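Local coordinates for protein kinase, putative (Bodo saltans, PDB 6TLY) that is the kinetochore protein KKT2, probably a serine/threonine kinase as a whole, whose zinc-binding central domain, the piece described here, is a centromere localization domain, at residues A[47-52]-A[62-67]; A[73-78]-A[89-94]; A[15-20]-A[54-59]; A[80-83]-A[87-90]. All blocks are in the same frame, centred on the assembly; numbering follows the deposited sequence.

Contact 1: A[47-52]-A[62-67]. With ZN (zinc ion), chain B; ZN (zinc ion), chain C.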
loop_
_atom_site.group_PDB
_atom_site.type_symbol
_atom_site.label_atom_id
_atom_site.label_comp_id
_atom_site.label_asym_id
_atom_site.label_seq_id
_atom_site.Cartn_x
_atom_site.Cartn_y
_atom_site.Cartn_z
ATOM N N TYR A 47 5.362 -8.056 -10.210
ATOM C CA TYR A 47 6.065 -6.932 -9.609
ATOM C C TYR A 47 5.127 -6.171 -8.662
ATOM O O TYR A 47 3.995 -6.616 -8.446
ATOM C CB TYR A 47 6.784 -6.038 -10.651
ATOM C CG TYR A 47 5.883 -5.573 -11.774
ATOM C CD1 TYR A 47 5.576 -6.409 -12.837
ATOM C CD2 TYR A 47 5.374 -4.279 -11.793
ATOM C CE1 TYR A 47 4.743 -5.991 -13.869
ATOM C CE2 TYR A 47 4.561 -3.838 -12.834
ATOM C CZ TYR A 47 4.246 -4.698 -13.871
ATOM O OH TYR A 47 3.431 -4.279 -14.896
ATOM N N MET A 48 5.601 -5.074 -8.068
ATOM C CA MET A 48 4.847 -4.385 -7.041
ATOM C C MET A 48 4.828 -2.869 -7.173
ATOM O O MET A 48 5.670 -2.294 -7.853
ATOM C CB MET A 48 5.433 -4.766 -5.671
ATOM C CG MET A 48 6.862 -4.305 -5.492
ATOM S SD MET A 48 7.515 -4.415 -3.810
ATOM C CE MET A 48 6.365 -3.368 -2.954
ATOM N N TYR A 49 3.832 -2.286 -6.536
ATOM C CA TYR A 49 3.723 -0.826 -6.374
ATOM C C TYR A 49 3.706 -0.549 -4.872
ATOM O O TYR A 49 3.113 -1.296 -4.139
ATOM C CB TYR A 49 2.459 -0.325 -7.068
ATOM C CG TYR A 49 2.496 -0.368 -8.574
ATOM C CD1 TYR A 49 2.197 -1.521 -9.276
ATOM C CD2 TYR A 49 2.799 0.764 -9.300
ATOM C CE1 TYR A 49 2.201 -1.554 -10.658
ATOM C CE2 TYR A 49 2.814 0.751 -10.682
ATOM C CZ TYR A 49 2.509 -0.409 -11.367
ATOM O OH TYR A 49 2.538 -0.410 -12.722
ATOM N N ARG A 50 4.354 0.523 -4.453
ATOM C CA ARG A 50 4.381 0.827 -3.010
ATOM C C ARG A 50 4.200 2.319 -2.728
ATOM O O ARG A 50 4.677 3.134 -3.482
ATOM C CB ARG A 50 5.691 0.329 -2.383
ATOM C CG ARG A 50 5.836 0.576 -0.889
ATOM C CD ARG A 50 7.096 0.084 -0.216
ATOM N NE ARG A 50 7.311 0.567 1.122
ATOM C CZ ARG A 50 6.653 0.165 2.183
ATOM N NH1 ARG A 50 5.711 -0.748 2.074
ATOM N NH2 ARG A 50 6.938 0.672 3.354
ATOM N N CYS A 51 3.462 2.598 -1.664
ATOM C CA CYS A 51 3.463 3.941 -1.078
ATOM C C CYS A 51 4.224 3.855 0.253
ATOM O O CYS A 51 3.734 3.241 1.177
ATOM C CB CYS A 51 2.087 4.489 -0.816
ATOM S SG CYS A 51 2.275 6.104 -0.032
ATOM N N GLU A 52 5.409 4.451 0.279
ATOM C CA GLU A 52 6.310 4.358 1.423
ATOM C C GLU A 52 5.735 5.043 2.645
ATOM O O GLU A 52 5.773 4.483 3.742
ATOM C CB GLU A 52 7.689 4.941 1.079
ATOM C CG GLU A 52 8.725 4.726 2.185
ATOM C CD GLU A 52 8.985 3.273 2.550
ATOM O OE1 GLU A 52 9.324 2.485 1.639
ATOM O OE2 GLU A 52 8.873 2.920 3.750
ATOM N N CYS A 62 -3.405 -6.021 -9.100
ATOM C CA CYS A 62 -4.360 -5.178 -8.386
ATOM C C CYS A 62 -4.147 -3.689 -8.727
ATOM O O CYS A 62 -5.120 -2.959 -8.960
ATOM C CB CYS A 62 -4.297 -5.422 -6.879
ATOM S SG CYS A 62 -4.927 -7.032 -6.341
ATOM N N ALA A 63 -2.883 -3.246 -8.785
ATOM C CA ALA A 63 -2.580 -1.846 -9.034
ATOM C C ALA A 63 -3.068 -1.320 -10.403
ATOM O O ALA A 63 -3.782 -0.314 -10.462
ATOM C CB ALA A 63 -1.094 -1.590 -8.856
ATOM N N GLU A 64 -2.764 -2.055 -11.466
ATOM C CA GLU A 64 -3.088 -1.680 -12.828
ATOM C C GLU A 64 -4.580 -1.843 -13.132
ATOM O O GLU A 64 -5.130 -1.015 -13.860
ATOM C CB GLU A 64 -2.166 -2.432 -13.797
ATOM C CG GLU A 64 -0.734 -1.917 -13.657
ATOM C CD GLU A 64 0.355 -2.782 -14.263
ATOM O OE1 GLU A 64 0.003 -3.749 -14.972
ATOM O OE2 GLU A 64 1.554 -2.517 -14.012
ATOM N N SER A 65 -5.261 -2.803 -12.491
ATOM C CA SER A 65 -6.716 -2.941 -12.667
ATOM C C SER A 65 -7.537 -2.022 -11.716
ATOM O O SER A 65 -8.764 -2.004 -11.799
ATOM C CB SER A 65 -7.147 -4.397 -12.520
ATOM O OG SER A 65 -7.186 -4.808 -11.164
ATOM N N ARG A 66 -6.862 -1.261 -10.837
ATOM C CA ARG A 66 -7.482 -0.361 -9.873
ATOM C C ARG A 66 -8.363 -1.109 -8.892
ATOM O O ARG A 66 -9.448 -0.646 -8.551
ATOM C CB ARG A 66 -8.232 0.799 -10.549
ATOM C CG ARG A 66 -7.299 1.918 -10.922
ATOM C CD ARG A 66 -6.567 1.682 -12.213
ATOM N NE ARG A 66 -5.783 2.851 -12.617
ATOM C CZ ARG A 66 -4.842 2.833 -13.557
ATOM N NH1 ARG A 66 -4.532 1.701 -14.174
ATOM N NH2 ARG A 66 -4.191 3.947 -13.874
ATOM N N LYS A 67 -7.905 -2.292 -8.468
ATOM C CA LYS A 67 -8.624 -3.074 -7.481
ATOM C C LYS A 67 -8.403 -2.410 -6.133
ATOM O O LYS A 67 -7.314 -1.916 -5.852
ATOM C CB LYS A 67 -8.113 -4.518 -7.441
ATOM C CG LYS A 67 -8.888 -5.440 -8.361
ATOM C CD LYS A 67 -8.912 -6.861 -7.817
ATOM C CE LYS A 67 -9.667 -6.948 -6.509
ATOM N NZ LYS A 67 -9.231 -8.118 -5.709
HETATM ZN ZN ZN B . 0.039 6.772 0.528
HETATM ZN ZN ZN C . -3.007 -8.073 -5.576
#
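Two tyrosines of a β-strand and the residue before it share one carboxylate oxygen of a short helix in this contact, which joins strand 48-51 to helix 60-65 in the C1-like zinc domain. Both Y47 and Y49 donate their hydroxyl protons to OE2 of E64: the Y47 OH to E64 OE2 bond is 2.7 Å, and Y49 OH lies at the same 2.7 Å from E64 OE2. The two bonds do not compete, because they use different lone pairs. Y47 takes the syn one, on the side of the other oxygen, while Y49 takes the anti one. The Y49 ring stands almost perpendicular to the carboxylate, their planes 83° apart, with OE2 at the ring edge; the Y47 ring is less steeply turned, at 52°. Two bonds on one oxygen fix the rotation of the carboxylate and probably favour its charged form. The extended glutamate chain reaches across the tyrosines at about a right angle. Beneath this polar end lies an apolar patch, where CB of A63 approaches CD1 of Y49 to 3.3 Å. Y49 places its ring there with CG anti to its carbonyl carbon (chi1 -71°). Further along, R66 has positive phi in a Schellman motif, with backbone bonds back into the last turn; its guanidinium turns back, and NH1 of R66 bonds E64 O at 2.8 Å. Each segment also carries a zinc ligand, C51 for one ion and C62 for the other. Strand 48-51 is the middle of the three-stranded antiparallel sheet, between 18-20 and 56-59, and helix 60-65 follows directly on 56-59.

Contact 2: A[73-78]-A[89-94]. With ZN (zinc ion), chain D.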
loop_
_atom_site.group_PDB
_atom_site.type_symbol
_atom_site.label_atom_id
_atom_site.label_comp_id
_atom_site.label_asym_id
_atom_site.label_seq_id
_atom_site.Cartn_x
_atom_site.Cartn_y
_atom_site.Cartn_z
ATOM N N PHE A 73 -9.696 0.563 7.394
ATOM C CA PHE A 73 -9.530 0.844 8.821
ATOM C C PHE A 73 -8.919 2.246 8.927
ATOM O O PHE A 73 -7.863 2.494 8.366
ATOM C CB PHE A 73 -8.618 -0.191 9.481
ATOM C CG PHE A 73 -9.205 -1.583 9.415
ATOM C CD1 PHE A 73 -8.997 -2.388 8.309
ATOM C CD2 PHE A 73 -10.024 -2.056 10.430
ATOM C CE1 PHE A 73 -9.567 -3.655 8.229
ATOM C CE2 PHE A 73 -10.619 -3.312 10.334
ATOM C CZ PHE A 73 -10.374 -4.108 9.240
ATOM N N LEU A 74 -9.575 3.148 9.639
ATOM C CA LEU A 74 -9.141 4.532 9.726
ATOM C C LEU A 74 -8.602 4.897 11.100
ATOM O O LEU A 74 -9.169 4.487 12.122
ATOM C CB LEU A 74 -10.314 5.461 9.380
ATOM C CG LEU A 74 -10.613 5.651 7.886
ATOM C CD1 LEU A 74 -11.352 4.466 7.305
ATOM C CD2 LEU A 74 -11.485 6.885 7.670
ATOM N N CYS A 75 -7.568 5.739 11.113
ATOM C CA CYS A 75 -7.021 6.246 12.350
ATOM C C CYS A 75 -7.898 7.401 12.804
ATOM O O CYS A 75 -8.115 8.348 12.045
ATOM C CB CYS A 75 -5.571 6.688 12.167
ATOM S SG CYS A 75 -4.881 7.513 13.621
ATOM N N ALA A 76 -8.400 7.336 14.043
ATOM C CA ALA A 76 -9.238 8.405 14.571
ATOM C C ALA A 76 -8.464 9.707 14.748
ATOM O O ALA A 76 -9.055 10.771 14.657
ATOM C CB ALA A 76 -9.842 7.982 15.908
ATOM N N LYS A 77 -7.152 9.631 14.995
ATOM C CA LYS A 77 -6.360 10.812 15.302
ATOM C C LYS A 77 -5.905 11.629 14.086
ATOM O O LYS A 77 -5.804 12.853 14.201
ATOM C CB LYS A 77 -5.173 10.405 16.179
ATOM C CG LYS A 77 -5.672 9.822 17.501
ATOM C CD LYS A 77 -4.609 9.041 18.225
ATOM C CE LYS A 77 -4.434 7.649 17.673
ATOM N NZ LYS A 77 -3.499 6.861 18.524
ATOM N N CYS A 78 -5.678 10.985 12.920
ATOM C CA CYS A 78 -5.230 11.737 11.736
ATOM C C CYS A 78 -6.079 11.519 10.478
ATOM O O CYS A 78 -5.886 12.222 9.490
ATOM C CB CYS A 78 -3.757 11.471 11.454
ATOM S SG CYS A 78 -3.394 9.782 10.901
ATOM N N GLN A 89 -3.064 -0.633 13.759
ATOM C CA GLN A 89 -2.537 -0.747 15.119
ATOM C C GLN A 89 -1.064 -0.338 15.217
ATOM O O GLN A 89 -0.720 0.384 16.147
ATOM C CB GLN A 89 -2.785 -2.138 15.688
ATOM C CG GLN A 89 -4.263 -2.327 16.050
ATOM C CD GLN A 89 -4.597 -3.753 16.398
ATOM O OE1 GLN A 89 -3.882 -4.689 16.027
ATOM N NE2 GLN A 89 -5.701 -3.949 17.107
ATOM N N TYR A 90 -0.228 -0.719 14.227
ATOM C CA TYR A 90 1.187 -0.307 14.218
ATOM C C TYR A 90 1.270 1.219 14.105
ATOM O O TYR A 90 2.014 1.838 14.856
ATOM C CB TYR A 90 1.972 -0.924 13.052
ATOM C CG TYR A 90 2.113 -2.426 13.074
ATOM C CD1 TYR A 90 2.166 -3.121 14.273
ATOM C CD2 TYR A 90 2.292 -3.143 11.899
ATOM C CE1 TYR A 90 2.332 -4.502 14.299
ATOM C CE2 TYR A 90 2.448 -4.520 11.912
ATOM C CZ TYR A 90 2.494 -5.194 13.115
ATOM O OH TYR A 90 2.637 -6.565 13.109
ATOM N N HIS A 91 0.462 1.831 13.218
ATOM C CA HIS A 91 0.434 3.283 13.048
ATOM C C HIS A 91 -0.001 3.988 14.336
ATOM O O HIS A 91 0.649 4.939 14.765
ATOM C CB HIS A 91 -0.548 3.677 11.905
ATOM C CG HIS A 91 -0.889 5.143 11.835
ATOM N ND1 HIS A 91 -0.057 6.050 11.199
ATOM C CD2 HIS A 91 -1.959 5.813 12.330
ATOM C CE1 HIS A 91 -0.654 7.226 11.305
ATOM N NE2 HIS A 91 -1.806 7.131 11.973
ATOM N N SER A 92 -1.144 3.567 14.895
ATOM C CA SER A 92 -1.780 4.166 16.060
ATOM C C SER A 92 -0.877 4.241 17.299
ATOM O O SER A 92 -0.954 5.212 18.047
ATOM C CB SER A 92 -3.090 3.446 16.372
ATOM O OG SER A 92 -3.907 4.240 17.216
ATOM N N ARG A 93 -0.002 3.261 17.490
ATOM C CA ARG A 93 0.935 3.237 18.613
ATOM C C ARG A 93 1.802 4.512 18.651
ATOM O O ARG A 93 2.034 5.076 19.724
ATOM C CB ARG A 93 1.819 1.987 18.506
ATOM C CG ARG A 93 2.849 1.856 19.623
ATOM C CD ARG A 93 2.396 0.920 20.729
ATOM N NE ARG A 93 2.118 -0.422 20.218
ATOM C CZ ARG A 93 1.471 -1.367 20.895
ATOM N NH1 ARG A 93 1.030 -1.129 22.125
ATOM N NH2 ARG A 93 1.254 -2.555 20.345
ATOM N N GLY A 94 2.181 5.001 17.466
ATOM C CA GLY A 94 3.004 6.190 17.323
ATOM C C GLY A 94 2.283 7.431 16.835
ATOM O O GLY A 94 2.936 8.425 16.545
HETATM ZN ZN ZN D . -2.894 8.524 12.783
#
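Metal coordination carries most of this contact, in which a zinc ion joins the loop after strand 73-74 to the last turns of helix 85-93. C75 SG binds the zinc at 2.4 Å and C78 SG binds it at 2.3 Å, while H91 offers NE2 to the same zinc at 1.9 Å; C95, just past the helix, completes the set of four. The imidazole reaches the ion because its CG is anti to the backbone N (chi1 167°), which sends the ring off the helix toward the loop. Both sulfurs lie at the ring's edge. C75 SG is in the ring plane, 3.5 Å from H91 NE2, and C78 SG sits somewhat off that plane, as expected for ligands spread around one metal. Backbone polarity adds a weak bond from C78 N to C75 SG, which would help to stabilise a thiolate.

Hydrogen bonds form a separate group beside the site. K77 bends at chi3 and carries its ammonium past the zinc to C95 O and to the helix end, where K77 NZ donates to S92 OG at 3.0 Å and to S92 O at 3.1 Å. K77 thus ties the knuckle between the two cysteines to S92 on the last turn and to the backbone of the fourth ligand. A CxxC pair on a β-hairpin facing a histidine on the helix and a final cysteine just beyond it is the layout of a classical ββα zinc finger, in its C2HC variant.

Contact 3: A[15-20]-A[54-59]. With ZN (zinc ion), chain B; ZN (zinc ion), chain C; SO4 (sulfate ion), chain F.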
loop_
_atom_site.group_PDB
_atom_site.type_symbol
_atom_site.label_atom_id
_atom_site.label_comp_id
_atom_site.label_asym_id
_atom_site.label_seq_id
_atom_site.Cartn_x
_atom_site.Cartn_y
_atom_site.Cartn_z
ATOM N N HIS A 15 -2.150 9.017 -2.668
ATOM C CA HIS A 15 -0.774 9.383 -3.080
ATOM C C HIS A 15 -0.418 8.551 -4.310
ATOM O O HIS A 15 -0.935 7.449 -4.446
ATOM C CB HIS A 15 0.284 9.076 -2.015
ATOM C CG HIS A 15 -0.001 9.618 -0.663
ATOM N ND1 HIS A 15 -0.217 8.822 0.408
ATOM C CD2 HIS A 15 -0.115 10.879 -0.215
ATOM C CE1 HIS A 15 -0.464 9.558 1.453
ATOM N NE2 HIS A 15 -0.416 10.816 1.105
ATOM N N LYS A 16 0.467 9.067 -5.145
ATOM C CA LYS A 16 0.914 8.280 -6.314
ATOM C C LYS A 16 1.831 7.153 -5.808
ATOM O O LYS A 16 2.605 7.391 -4.919
ATOM C CB LYS A 16 1.596 9.185 -7.345
ATOM C CG LYS A 16 2.540 8.466 -8.298
ATOM C CD LYS A 16 2.928 9.174 -9.551
ATOM C CE LYS A 16 3.875 8.337 -10.387
ATOM N NZ LYS A 16 3.902 8.763 -11.804
ATOM N N MET A 17 1.758 5.980 -6.398
ATOM C CA MET A 17 2.608 4.867 -5.932
ATOM C C MET A 17 3.816 4.647 -6.845
ATOM O O MET A 17 3.734 4.954 -8.016
ATOM C CB MET A 17 1.773 3.601 -5.807
ATOM C CG MET A 17 0.877 3.676 -4.615
ATOM S SD MET A 17 -0.097 2.251 -4.405
ATOM C CE MET A 17 1.060 1.154 -3.623
ATOM N N GLU A 18 4.907 4.171 -6.254
ATOM C CA GLU A 18 6.163 3.905 -6.983
ATOM C C GLU A 18 6.163 2.450 -7.469
ATOM O O GLU A 18 5.886 1.578 -6.690
ATOM C CB GLU A 18 7.333 4.177 -6.035
ATOM C CG GLU A 18 8.706 4.178 -6.677
ATOM C CD GLU A 18 9.869 4.526 -5.747
ATOM O OE1 GLU A 18 9.643 5.224 -4.759
ATOM O OE2 GLU A 18 10.997 4.076 -6.001
ATOM N N ARG A 19 6.475 2.239 -8.737
ATOM C CA ARG A 19 6.592 0.868 -9.271
ATOM C C ARG A 19 7.990 0.341 -8.912
ATOM O O ARG A 19 8.962 1.068 -9.098
ATOM C CB ARG A 19 6.361 0.862 -10.781
ATOM C CG ARG A 19 6.487 -0.502 -11.430
ATOM C CD ARG A 19 6.156 -0.515 -12.911
ATOM N NE ARG A 19 7.068 0.366 -13.597
ATOM C CZ ARG A 19 8.254 0.024 -14.057
ATOM N NH1 ARG A 19 8.673 -1.222 -13.966
ATOM N NH2 ARG A 19 9.010 0.933 -14.627
ATOM N N HIS A 20 8.054 -0.872 -8.373
ATOM C CA HIS A 20 9.318 -1.531 -8.063
ATOM C C HIS A 20 9.433 -2.756 -8.970
ATOM O O HIS A 20 8.683 -3.729 -8.835
ATOM C CB HIS A 20 9.411 -1.910 -6.581
ATOM C CG HIS A 20 9.450 -0.718 -5.685
ATOM N ND1 HIS A 20 10.647 -0.097 -5.365
ATOM C CD2 HIS A 20 8.437 -0.039 -5.100
ATOM C CE1 HIS A 20 10.326 0.917 -4.573
ATOM N NE2 HIS A 20 9.010 0.991 -4.383
ATOM N N CYS A 54 2.621 5.412 3.435
ATOM C CA CYS A 54 1.474 4.674 3.967
ATOM C C CYS A 54 1.800 3.229 4.337
ATOM O O CYS A 54 0.921 2.566 4.889
ATOM C CB CYS A 54 0.309 4.707 2.977
ATOM S SG CYS A 54 -0.469 6.332 2.786
ATOM N N ASP A 55 2.989 2.695 3.947
ATOM C CA ASP A 55 3.381 1.271 4.108
ATOM C C ASP A 55 2.297 0.421 3.412
ATOM O O ASP A 55 1.667 -0.436 4.036
ATOM C CB ASP A 55 3.539 0.852 5.584
ATOM C CG ASP A 55 3.990 -0.593 5.723
ATOM O OD1 ASP A 55 4.760 -1.057 4.862
ATOM O OD2 ASP A 55 3.556 -1.260 6.679
ATOM N N TYR A 56 2.022 0.771 2.166
ATOM C CA TYR A 56 0.975 0.132 1.347
ATOM C C TYR A 56 1.643 -0.541 0.154
ATOM O O TYR A 56 2.251 0.142 -0.619
ATOM C CB TYR A 56 -0.022 1.183 0.882
ATOM C CG TYR A 56 -1.231 0.663 0.166
ATOM C CD1 TYR A 56 -2.158 -0.127 0.809
ATOM C CD2 TYR A 56 -1.461 0.983 -1.153
ATOM C CE1 TYR A 56 -3.298 -0.574 0.168
ATOM C CE2 TYR A 56 -2.593 0.543 -1.809
ATOM C CZ TYR A 56 -3.510 -0.248 -1.156
ATOM O OH TYR A 56 -4.618 -0.657 -1.812
ATOM N N ASP A 57 1.509 -1.855 0.087
ATOM C CA ASP A 57 2.112 -2.700 -0.947
ATOM C C ASP A 57 1.061 -3.415 -1.746
ATOM O O ASP A 57 0.225 -4.091 -1.164
ATOM C CB ASP A 57 2.936 -3.802 -0.271
ATOM C CG ASP A 57 4.123 -3.274 0.469
ATOM O OD1 ASP A 57 4.787 -2.374 -0.064
ATOM O OD2 ASP A 57 4.369 -3.743 1.610
ATOM N N VAL A 58 1.094 -3.250 -3.035
ATOM C CA VAL A 58 0.133 -3.959 -3.941
ATOM C C VAL A 58 0.841 -4.678 -5.148
ATOM O O VAL A 58 1.877 -4.228 -5.863
ATOM C CB VAL A 58 -0.945 -2.964 -4.412
ATOM C CG1 VAL A 58 -0.373 -1.855 -5.264
ATOM C CG2 VAL A 58 -2.094 -3.634 -5.130
ATOM N N CYS A 59 0.256 -5.820 -5.559
ATOM C CA CYS A 59 0.800 -6.549 -6.727
ATOM C C CYS A 59 0.473 -5.747 -8.019
ATOM O O CYS A 59 -0.413 -4.891 -8.003
ATOM C CB CYS A 59 0.260 -7.987 -6.795
ATOM S SG CYS A 59 -1.472 -8.136 -7.340
HETATM ZN ZN ZN B . 0.039 6.772 0.528
HETATM ZN ZN ZN C . -3.007 -8.073 -5.576
HETATM S S SO4 F . 0.588 14.519 1.550
HETATM O O1 SO4 F . 1.234 15.801 1.850
HETATM O O2 SO4 F . 0.812 14.171 0.147
HETATM O O3 SO4 F . -0.854 14.598 1.776
HETATM O O4 SO4 F . 1.168 13.483 2.415
#
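M17 lays its thioether against the Y56 ring, a Met-aromatic contact inside the C1-like zinc domain: M17, just before edge strand 18-20, reaches over the middle strand 48-51 to Y56 on the other edge strand of the three-stranded sheet. The two side chains cross at about a right angle. SD lies at the ring edge, in its plane and 3.7 Å from Y56 CD2, while the terminal methyl stands obliquely to the ring, with CE 3.5 Å from Y56 CD2. The side chain runs straight at chi2 and then turns at chi3 (81°), which folds CE onto the backbone of strand 56-59: M17 CE comes within 3.4 Å of Y56 O. One methyl thus touches both a ring and a carbonyl, lying over the middle strand.

Toward the start of both segments, packing gives way to metal. H15 and C54 are ligands of one zinc, completed by C11 and C51, and the cysteine sulfur approaches the imidazole edge-on in the ring plane, with C54 SG 3.5 Å from H15 ND1. D55 and Y56 both face C51 in a G1 beta bulge, next to the turn that carries C54. At the far end, C59 is the N-cap of helix 60-65 and a ligand of the second zinc. H15 coordinates its metal through ND1, at 2.1 Å from the zinc, which turns NE2 toward a sulfate, probably from the crystallisation liquor, whose O4 it meets in a weak bond.

Contact 4: A[80-83]-A[87-90]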
loop_
_atom_site.group_PDB
_atom_site.type_symbol
_atom_site.label_atom_id
_atom_site.label_comp_id
_atom_site.label_asym_id
_atom_site.label_seq_id
_atom_site.Cartn_x
_atom_site.Cartn_y
_atom_site.Cartn_z
ATOM N N LYS A 80 -5.984 8.873 8.504
ATOM C CA LYS A 80 -5.301 7.984 7.552
ATOM C C LYS A 80 -5.977 6.602 7.456
ATOM O O LYS A 80 -6.359 6.034 8.481
ATOM C CB LYS A 80 -3.845 7.829 7.986
ATOM C CG LYS A 80 -2.873 7.451 6.898
ATOM C CD LYS A 80 -1.458 7.774 7.383
ATOM C CE LYS A 80 -0.407 7.565 6.318
ATOM N NZ LYS A 80 0.927 7.292 6.932
ATOM N N LYS A 81 -6.112 6.080 6.228
ATOM C CA LYS A 81 -6.719 4.785 5.909
ATOM C C LYS A 81 -5.659 3.698 5.764
ATOM O O LYS A 81 -4.562 3.948 5.233
ATOM C CB LYS A 81 -7.528 4.863 4.605
ATOM C CG LYS A 81 -8.655 5.895 4.641
ATOM C CD LYS A 81 -9.240 6.090 3.251
ATOM C CE LYS A 81 -10.138 7.306 3.186
ATOM N NZ LYS A 81 -11.226 7.239 4.195
ATOM N N PHE A 82 -6.011 2.480 6.200
ATOM C CA PHE A 82 -5.140 1.300 6.173
ATOM C C PHE A 82 -5.917 0.065 5.674
ATOM O O PHE A 82 -7.131 -0.038 5.862
ATOM C CB PHE A 82 -4.574 1.030 7.579
ATOM C CG PHE A 82 -3.760 2.192 8.087
ATOM C CD1 PHE A 82 -2.441 2.357 7.694
ATOM C CD2 PHE A 82 -4.321 3.140 8.921
ATOM C CE1 PHE A 82 -1.711 3.462 8.103
ATOM C CE2 PHE A 82 -3.578 4.236 9.343
ATOM C CZ PHE A 82 -2.281 4.390 8.933
ATOM N N PRO A 83 -5.230 -0.884 5.018
ATOM C CA PRO A 83 -5.939 -2.069 4.509
ATOM C C PRO A 83 -6.226 -3.152 5.552
ATOM O O PRO A 83 -6.918 -4.117 5.226
ATOM C CB PRO A 83 -4.988 -2.592 3.426
ATOM C CG PRO A 83 -3.622 -2.258 3.971
ATOM C CD PRO A 83 -3.798 -0.910 4.666
ATOM N N LYS A 87 -2.099 -3.105 10.464
ATOM C CA LYS A 87 -1.368 -1.914 10.017
ATOM C C LYS A 87 -1.850 -0.671 10.697
ATOM O O LYS A 87 -1.034 0.166 11.081
ATOM C CB LYS A 87 -1.382 -1.763 8.497
ATOM C CG LYS A 87 -0.458 -2.787 7.865
ATOM C CD LYS A 87 -0.350 -2.624 6.374
ATOM C CE LYS A 87 0.788 -3.467 5.860
ATOM N NZ LYS A 87 1.130 -3.097 4.481
ATOM N N LEU A 88 -3.164 -0.567 10.934
ATOM C CA LEU A 88 -3.709 0.559 11.701
ATOM C C LEU A 88 -3.125 0.545 13.124
ATOM O O LEU A 88 -2.729 1.595 13.624
ATOM C CB LEU A 88 -5.255 0.491 11.765
ATOM C CG LEU A 88 -5.935 1.460 12.762
ATOM C CD1 LEU A 88 -5.702 2.906 12.334
ATOM C CD2 LEU A 88 -7.425 1.179 12.855
ATOM N N GLN A 89 -3.064 -0.633 13.759
ATOM C CA GLN A 89 -2.537 -0.747 15.119
ATOM C C GLN A 89 -1.064 -0.338 15.217
ATOM O O GLN A 89 -0.720 0.384 16.147
ATOM C CB GLN A 89 -2.785 -2.138 15.688
ATOM C CG GLN A 89 -4.263 -2.327 16.050
ATOM C CD GLN A 89 -4.597 -3.753 16.398
ATOM O OE1 GLN A 89 -3.882 -4.689 16.027
ATOM N NE2 GLN A 89 -5.701 -3.949 17.107
ATOM N N TYR A 90 -0.228 -0.719 14.227
ATOM C CA TYR A 90 1.187 -0.307 14.218
ATOM C C TYR A 90 1.270 1.219 14.105
ATOM O O TYR A 90 2.014 1.838 14.856
ATOM C CB TYR A 90 1.972 -0.924 13.052
ATOM C CG TYR A 90 2.113 -2.426 13.074
ATOM C CD1 TYR A 90 2.166 -3.121 14.273
ATOM C CD2 TYR A 90 2.292 -3.143 11.899
ATOM C CE1 TYR A 90 2.332 -4.502 14.299
ATOM C CE2 TYR A 90 2.448 -4.520 11.912
ATOM C CZ TYR A 90 2.494 -5.194 13.115
ATOM O OH TYR A 90 2.637 -6.565 13.109
#
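Within the C-terminal ββα zinc finger, this contact packs the second strand of the hairpin, 81-82, against the start of helix 85-93, through the phenylalanine of that strand. F82 is at its centre. The phenyl group lies under the first full turn of the helix, so that CA of L88 projects over its face in a CH-pi contact, 4.3 Å from the ring centroid and 29° off the normal, away from the ring centre. K87 O stands above one face of the ring, offset toward the rim, with F82 CD1 4.3 Å away. Leucine completes the fit: L88 CD1 touches F82 CD2 at 3.7 Å, the two side chains crossing at about a right angle. This leucine reaches the ring with CG anti to its backbone N (chi1 169°).

Beside the aromatic, P83 meets the aliphatic part of a lysine, its CG 4.1 Å from K87 CD. The chain of K87 is extended, and its ammonium continues past the proline to D55 O and N33 OD1 in the C1-like part, so the lysine joins the two zinc-bearing modules while its methylenes help bury P83. The phenyl ring also meets the imidazole of H91, planes about 40° apart, which makes F82 a second-shell neighbour of a zinc ligand. A phenylalanine from the hairpin and a leucine from the helix packed together next to the metal site are the hydrophobic core expected of a ββα zinc finger.

From the N terminus, contact 3 opens first, at 15-20, and closes at 54-59, linking the two edge strands of the three-stranded sheet across the middle one. Contact 1 crosses it: its first segment, 47-52, holds the strand between them, and its second, 62-67, on the helix following strand 56-59, closes a shorter loop after contact 3 has shut. Both contacts supply ligands to the same two zincs. The C-terminal finger then comes in series. Contact 2 opens at 73-78, contact 4 opens and closes at 80-83 and 87-90, and contact 2 ends on that same helix, sharing Q89 and Y90. Contacts 3 and 4 touch where the two modules meet, whereas contacts 1 and 2 lie on opposite sides of the centre.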